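Local coordinates for protein Nsp15 (Middle East respiratory syndrome-related coronavirus, PDB 5YVD) that cleaves RNA internally as the coronavirus uridylate-specific endoribonuclease and assembles from identical subunits into a hexamer, at the interface of chains A and B and the interface of chains A and C. Coordinates in Å, arbitrary orientation; residue numbers count along the deposited sequence, not the author numbering. Chains: chain A/B/C, Nsp15.

Contact 1: the interface of chains A and B. Residues chain A 2, 23-27, 34, 39; chain B 50, 52-53, 103-104.
Strand 24-27 of chain A, in the N-terminal oligomerisation region, lies across the start of helix 51-59 of chain B and the loop at B:Tyr104 in a two-fold homo-oligomeric interface that probably helps join subunits in the six-copy assembly. B:Asn52 meets the strand with the tip of its amide and uses both ends of it. CG sits in the crowded position between backbone N and carbonyl carbon (chi1 61°), which turns the carboxamide toward the backbone of A:Val24 and A:Val26. ND2 donates to the carbonyl A:Val24 O at 2.7 Å, an acceptor lying in the amide plane, although the donor stands above the carbonyl plane of A:Val24. The amide A:Val26 N gives a nearly straight bond (170° at H) to B:Asn52 OD1 at 2.8 Å, again from above the carbonyl plane. Two bonds thus fix the rotation of the amide and read main chain, not side-chain identity. The side chain of A:Val26 crosses that of B:Asn52 obliquely. Between the two polar grips, A:Ala25 points its methyl at the ring of B:Pro50, with CB 3.4 Å from CG, and also touches the CE2 side of B:Tyr104 at 3.7 Å from CB. A:Val27 CG2 lies alongside the same proline, both side chains pointing the same way. B:Tyr104, with CG anti to the backbone N, extends between A:Ala25 and A:Lys34. The bent lysine chain lays CD over one ring face, toward the rim, while A:Pro23 CB packs against the tyrosine backbone. At the ring's far end A:Asp39 crosses at about a right angle, its carboxylate only 9° from the ring plane; the phenol B:Tyr104 OH lies 3.4 Å from A:Asp39 OD1 and 3.5 Å from OD2.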
loop_
_atom_site.group_PDB
_atom_site.type_symbol
_atom_site.label_atom_id
_atom_site.label_comp_id
_atom_site.label_asym_id
_atom_site.label_seq_id
_atom_site.Cartn_x
_atom_site.Cartn_y
_atom_site.Cartn_z
ATOM N N LEU A 2 -17.138 -11.058 7.893
ATOM C CA LEU A 2 -15.814 -11.464 7.452
ATOM C C LEU A 2 -15.334 -12.822 7.936
ATOM O O LEU A 2 -15.035 -13.697 7.112
ATOM C CB LEU A 2 -14.798 -10.405 7.859
ATOM C CG LEU A 2 -13.367 -10.611 7.385
ATOM C CD1 LEU A 2 -13.196 -10.720 5.863
ATOM C CD2 LEU A 2 -12.602 -9.433 7.923
ATOM N N PRO A 23 -10.182 -16.814 12.500
ATOM C CA PRO A 23 -9.480 -15.524 12.589
ATOM C C PRO A 23 -8.940 -15.120 11.224
ATOM O O PRO A 23 -8.465 -15.971 10.492
ATOM C CB PRO A 23 -8.345 -15.784 13.576
ATOM C CG PRO A 23 -8.237 -17.273 13.703
ATOM C CD PRO A 23 -9.418 -17.938 13.063
ATOM N N VAL A 24 -9.036 -13.833 10.896
ATOM C CA VAL A 24 -8.683 -13.291 9.585
ATOM C C VAL A 24 -7.837 -12.021 9.744
ATOM O O VAL A 24 -8.178 -11.153 10.548
ATOM C CB VAL A 24 -9.959 -12.898 8.806
ATOM C CG1 VAL A 24 -9.628 -12.193 7.500
ATOM C CG2 VAL A 24 -10.814 -14.123 8.517
ATOM N N ALA A 25 -6.753 -11.909 8.979
ATOM C CA ALA A 25 -6.085 -10.607 8.743
ATOM C C ALA A 25 -6.324 -10.080 7.343
ATOM O O ALA A 25 -6.293 -10.829 6.396
ATOM C CB ALA A 25 -4.588 -10.728 8.986
ATOM N N VAL A 26 -6.563 -8.790 7.215
ATOM C CA VAL A 26 -6.607 -8.128 5.892
ATOM C C VAL A 26 -5.363 -7.265 5.696
ATOM O O VAL A 26 -5.226 -6.213 6.314
ATOM C CB VAL A 26 -7.825 -7.197 5.715
ATOM C CG1 VAL A 26 -7.865 -6.628 4.300
ATOM C CG2 VAL A 26 -9.120 -7.934 6.021
ATOM N N VAL A 27 -4.477 -7.701 4.814
ATOM C CA VAL A 27 -3.195 -7.080 4.683
ATOM C C VAL A 27 -3.045 -6.624 3.253
ATOM O O VAL A 27 -2.695 -7.408 2.372
ATOM C CB VAL A 27 -2.049 -8.057 5.053
ATOM C CG1 VAL A 27 -0.738 -7.286 5.212
ATOM C CG2 VAL A 27 -2.375 -8.858 6.317
ATOM N N LYS A 34 -5.355 -17.690 10.381
ATOM C CA LYS A 34 -4.541 -18.548 11.254
ATOM C C LYS A 34 -4.997 -19.970 11.054
ATOM O O LYS A 34 -6.180 -20.228 11.082
ATOM C CB LYS A 34 -4.663 -18.157 12.732
ATOM C CG LYS A 34 -3.459 -17.405 13.283
ATOM C CD LYS A 34 -3.738 -16.767 14.647
ATOM C CE LYS A 34 -3.812 -17.769 15.797
ATOM N NZ LYS A 34 -2.497 -18.416 16.053
ATOM N N ASP A 39 0.106 -18.534 9.211
ATOM C CA ASP A 39 -0.783 -17.644 8.516
ATOM C C ASP A 39 -0.801 -17.993 7.049
ATOM O O ASP A 39 0.207 -17.792 6.356
ATOM C CB ASP A 39 -0.294 -16.224 8.644
ATOM C CG ASP A 39 -0.363 -15.717 10.053
ATOM O OD1 ASP A 39 -1.377 -15.978 10.753
ATOM O OD2 ASP A 39 0.606 -15.042 10.446
ATOM N N PRO B 50 -2.407 -6.157 11.260
ATOM C CA PRO B 50 -3.366 -5.977 10.187
ATOM C C PRO B 50 -4.462 -5.013 10.588
ATOM O O PRO B 50 -5.003 -5.121 11.703
ATOM C CB PRO B 50 -3.907 -7.371 9.986
ATOM C CG PRO B 50 -2.707 -8.221 10.284
ATOM C CD PRO B 50 -2.145 -7.578 11.514
ATOM N N ASN B 52 -7.499 -4.625 10.271
ATOM C CA ASN B 52 -8.754 -5.104 10.875
ATOM C C ASN B 52 -8.562 -5.534 12.328
ATOM O O ASN B 52 -9.455 -5.372 13.161
ATOM C CB ASN B 52 -9.368 -6.241 10.053
ATOM C CG ASN B 52 -8.461 -7.450 9.961
ATOM O OD1 ASN B 52 -7.314 -7.352 9.523
ATOM N ND2 ASN B 52 -8.980 -8.609 10.364
ATOM N N ILE B 53 -7.372 -6.035 12.628
ATOM C CA ILE B 53 -7.044 -6.510 13.963
ATOM C C ILE B 53 -6.747 -5.357 14.926
ATOM O O ILE B 53 -7.219 -5.355 16.052
ATOM C CB ILE B 53 -5.831 -7.421 13.907
ATOM C CG1 ILE B 53 -6.119 -8.587 12.992
ATOM C CG2 ILE B 53 -5.495 -7.922 15.288
ATOM C CD1 ILE B 53 -7.236 -9.489 13.480
ATOM N N LYS B 103 -8.813 -13.373 18.629
ATOM C CA LYS B 103 -8.352 -14.718 18.261
ATOM C C LYS B 103 -7.057 -14.675 17.486
ATOM O O LYS B 103 -6.171 -15.469 17.713
ATOM C CB LYS B 103 -9.422 -15.501 17.490
ATOM C CG LYS B 103 -10.608 -15.903 18.353
ATOM C CD LYS B 103 -10.235 -16.925 19.436
ATOM C CE LYS B 103 -11.283 -16.989 20.544
ATOM N NZ LYS B 103 -10.815 -17.821 21.682
ATOM N N TYR B 104 -6.936 -13.699 16.610
ATOM C CA TYR B 104 -5.795 -13.651 15.721
ATOM C C TYR B 104 -4.494 -13.412 16.474
ATOM O O TYR B 104 -3.449 -13.912 16.092
ATOM C CB TYR B 104 -6.017 -12.580 14.632
ATOM C CG TYR B 104 -4.944 -12.603 13.580
ATOM C CD1 TYR B 104 -3.783 -11.877 13.761
ATOM C CD2 TYR B 104 -5.069 -13.385 12.421
ATOM C CE1 TYR B 104 -2.793 -11.904 12.827
ATOM C CE2 TYR B 104 -4.054 -13.420 11.478
ATOM C CZ TYR B 104 -2.928 -12.670 11.699
ATOM O OH TYR B 104 -1.902 -12.625 10.806
#

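Contact 2: the interface of chains A and C. Residues chain A 278-283; chain C 156, 159-161, 166-169.
The loop that follows strand 273-279 of chain A, in the endoribonuclease region, docks onto strands 153-156 and 159-162 and loop 166-169 of the middle domain of chain C. A:Glu279, at the end of the strand, probably holds the loop in shape through hydrogen bonds. It folds its carboxylate back so that OE1 accepts three donors: A:Thr282 N, nearly along the C-O axis at 2.6 Å, and A:Asn281 N and the hydroxyl A:Thr282 OG1, both from above the carboxylate plane. The threonine hydroxyl reaches it from the crowded position between backbone N and carbonyl carbon (chi1 71°). So many donors would favour a charged carboxylate. A direct hydrogen bond across the interface runs main chain to main chain: C:Lys168 N donates to A:Thr282 O at 2.8 Å, bent to 149° at H and above the carbonyl plane. Water 1 extends this contact, lying 2.5 Å from A:Ala283 O and 2.8 Å from the side-chain amide C:Gln169 NE2. Apolar contacts surround these bonds. A:Ala283 has a positive phi (62°) and sets its methyl among C:Gln169 CG, C:Val167 CG2 and C:Phe156 CD2. C:Phe156, with CG anti to the backbone N, offers CD2 and CE2 to the methyl A:Thr278 CG2, 3.4 Å from CE2, the two side chains crossing obliquely. One ring face carries C:Gln169 CG, which probably helps position it. C:Ile161 crosses A:Thr280 at about a right angle, its CD1 lying 3.6 Å from the threonine CA, while A:Thr280 CG2 turns to C:Ala159 CB at 3.7 Å. The patch joins the endoribonuclease region of one subunit to the middle domain of another, and probably helps hold the catalytic part in place within the hexamer.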
loop_
_atom_site.group_PDB
_atom_site.type_symbol
_atom_site.label_atom_id
_atom_site.label_comp_id
_atom_site.label_asym_id
_atom_site.label_seq_id
_atom_site.Cartn_x
_atom_site.Cartn_y
_atom_site.Cartn_z
ATOM N N THR A 278 3.801 -10.689 -32.469
ATOM C CA THR A 278 5.127 -10.698 -33.043
ATOM C C THR A 278 5.467 -12.125 -33.447
ATOM O O THR A 278 5.122 -13.065 -32.746
ATOM C CB THR A 278 6.145 -10.172 -32.012
ATOM O OG1 THR A 278 5.610 -9.009 -31.367
ATOM C CG2 THR A 278 7.477 -9.825 -32.664
ATOM N N GLU A 279 6.107 -12.286 -34.601
ATOM C CA GLU A 279 6.579 -13.599 -35.064
ATOM C C GLU A 279 8.085 -13.611 -34.870
ATOM O O GLU A 279 8.774 -12.666 -35.269
ATOM C CB GLU A 279 6.217 -13.816 -36.526
ATOM C CG GLU A 279 6.198 -15.269 -36.973
ATOM C CD GLU A 279 7.540 -15.816 -37.454
ATOM O OE1 GLU A 279 8.574 -15.100 -37.455
ATOM O OE2 GLU A 279 7.561 -17.003 -37.838
ATOM N N THR A 280 8.599 -14.678 -34.266
ATOM C CA THR A 280 9.984 -14.675 -33.764
ATOM C C THR A 280 11.060 -15.189 -34.753
ATOM O O THR A 280 12.257 -15.221 -34.417
ATOM C CB THR A 280 10.068 -15.404 -32.402
ATOM O OG1 THR A 280 9.567 -16.751 -32.514
ATOM C CG2 THR A 280 9.250 -14.644 -31.357
ATOM N N ASN A 281 10.661 -15.557 -35.973
ATOM C CA ASN A 281 11.640 -15.758 -37.028
ATOM C C ASN A 281 11.814 -14.512 -37.870
ATOM O O ASN A 281 12.921 -14.119 -38.202
ATOM C CB ASN A 281 11.232 -16.887 -37.956
ATOM C CG ASN A 281 11.150 -18.214 -37.257
ATOM O OD1 ASN A 281 11.959 -18.539 -36.389
ATOM N ND2 ASN A 281 10.157 -18.992 -37.628
ATOM N N THR A 282 10.707 -13.893 -38.230
ATOM C CA THR A 282 10.718 -12.834 -39.222
ATOM C C THR A 282 10.652 -11.453 -38.587
ATOM O O THR A 282 10.776 -10.430 -39.261
ATOM C CB THR A 282 9.482 -12.981 -40.094
ATOM O OG1 THR A 282 8.341 -12.615 -39.326
ATOM C CG2 THR A 282 9.335 -14.428 -40.564
ATOM N N ALA A 283 10.409 -11.424 -37.290
ATOM C CA ALA A 283 10.233 -10.177 -36.586
ATOM C C ALA A 283 9.025 -9.381 -37.090
ATOM O O ALA A 283 8.886 -8.207 -36.784
ATOM C CB ALA A 283 11.510 -9.351 -36.661
ATOM N N PHE C 156 13.827 -8.353 -29.424
ATOM C CA PHE C 156 12.654 -7.669 -29.997
ATOM C C PHE C 156 11.346 -8.057 -29.279
ATOM O O PHE C 156 10.976 -9.237 -29.254
ATOM C CB PHE C 156 12.559 -7.945 -31.511
ATOM C CG PHE C 156 11.406 -7.252 -32.202
ATOM C CD1 PHE C 156 11.175 -5.887 -32.023
ATOM C CD2 PHE C 156 10.568 -7.958 -33.067
ATOM C CE1 PHE C 156 10.126 -5.262 -32.668
ATOM C CE2 PHE C 156 9.517 -7.335 -33.718
ATOM C CZ PHE C 156 9.296 -5.990 -33.521
ATOM N N ALA C 159 11.517 -11.156 -27.141
ATOM C CA ALA C 159 12.163 -12.350 -27.741
ATOM C C ALA C 159 13.577 -12.135 -28.228
ATOM O O ALA C 159 13.981 -11.015 -28.541
ATOM C CB ALA C 159 11.341 -12.872 -28.918
ATOM N N ILE C 160 14.310 -13.241 -28.317
ATOM C CA ILE C 160 15.588 -13.254 -29.022
ATOM C C ILE C 160 15.288 -13.648 -30.440
ATOM O O ILE C 160 14.536 -14.584 -30.701
ATOM C CB ILE C 160 16.651 -14.182 -28.413
ATOM C CG1 ILE C 160 17.436 -13.489 -27.289
ATOM C CG2 ILE C 160 17.714 -14.536 -29.450
ATOM C CD1 ILE C 160 16.633 -12.668 -26.325
ATOM N N ILE C 161 15.903 -12.909 -31.349
ATOM C CA ILE C 161 15.626 -12.996 -32.766
ATOM C C ILE C 161 16.990 -13.256 -33.477
ATOM O O ILE C 161 17.998 -12.639 -33.143
ATOM C CB ILE C 161 14.841 -11.707 -33.156
ATOM C CG1 ILE C 161 13.498 -12.068 -33.766
ATOM C CG2 ILE C 161 15.610 -10.722 -34.033
ATOM C CD1 ILE C 161 12.418 -12.285 -32.724
ATOM N N VAL C 166 15.226 -13.763 -43.975
ATOM C CA VAL C 166 13.795 -13.464 -43.774
ATOM C C VAL C 166 13.496 -12.415 -42.686
ATOM O O VAL C 166 12.348 -11.950 -42.579
ATOM C CB VAL C 166 12.972 -14.756 -43.467
ATOM C CG1 VAL C 166 13.180 -15.798 -44.555
ATOM C CG2 VAL C 166 13.310 -15.349 -42.092
ATOM N N VAL C 167 14.486 -12.043 -41.875
ATOM C CA VAL C 167 14.212 -11.140 -40.739
ATOM C C VAL C 167 13.869 -9.690 -41.155
ATOM O O VAL C 167 14.558 -9.107 -41.963
ATOM C CB VAL C 167 15.364 -11.163 -39.724
ATOM C CG1 VAL C 167 16.511 -10.243 -40.144
ATOM C CG2 VAL C 167 14.842 -10.784 -38.357
ATOM N N LYS C 168 12.793 -9.123 -40.618
ATOM C CA LYS C 168 12.298 -7.824 -41.091
ATOM C C LYS C 168 12.497 -6.685 -40.088
ATOM O O LYS C 168 12.001 -5.583 -40.292
ATOM C CB LYS C 168 10.812 -7.894 -41.500
ATOM C CG LYS C 168 10.440 -8.812 -42.672
ATOM C CD LYS C 168 11.528 -9.052 -43.725
ATOM C CE LYS C 168 11.929 -7.789 -44.488
ATOM N NZ LYS C 168 11.090 -7.567 -45.694
ATOM N N GLN C 169 13.223 -6.952 -39.018
ATOM C CA GLN C 169 13.813 -5.911 -38.196
ATOM C C GLN C 169 15.281 -6.197 -38.301
ATOM O O GLN C 169 15.657 -7.331 -38.541
ATOM C CB GLN C 169 13.412 -6.061 -36.723
ATOM C CG GLN C 169 11.971 -5.694 -36.396
ATOM C CD GLN C 169 11.717 -4.188 -36.308
ATOM O OE1 GLN C 169 12.613 -3.399 -36.042
ATOM N NE2 GLN C 169 10.479 -3.798 -36.512
HETATM O O HOH W 1 8.903 -5.853 -37.694
#

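The C-alpha centres of contact 1 and contact 2 lie about 50 Å apart, and no residue is common to both. Chain A enters contact 1 through its N-terminal oligomerisation region and contact 2 through its endoribonuclease region, while the partner's middle domain contributes to both. Contact 1 belongs to a two-fold interface, so its twin recurs with the chains exchanged, whereas contact 2 pairs unlike surfaces in an arrangement that is not an exact two-fold. Together they link one subunit to two different neighbours, so that N-terminal, middle and endoribonuclease regions all take part in the six-subunit assembly.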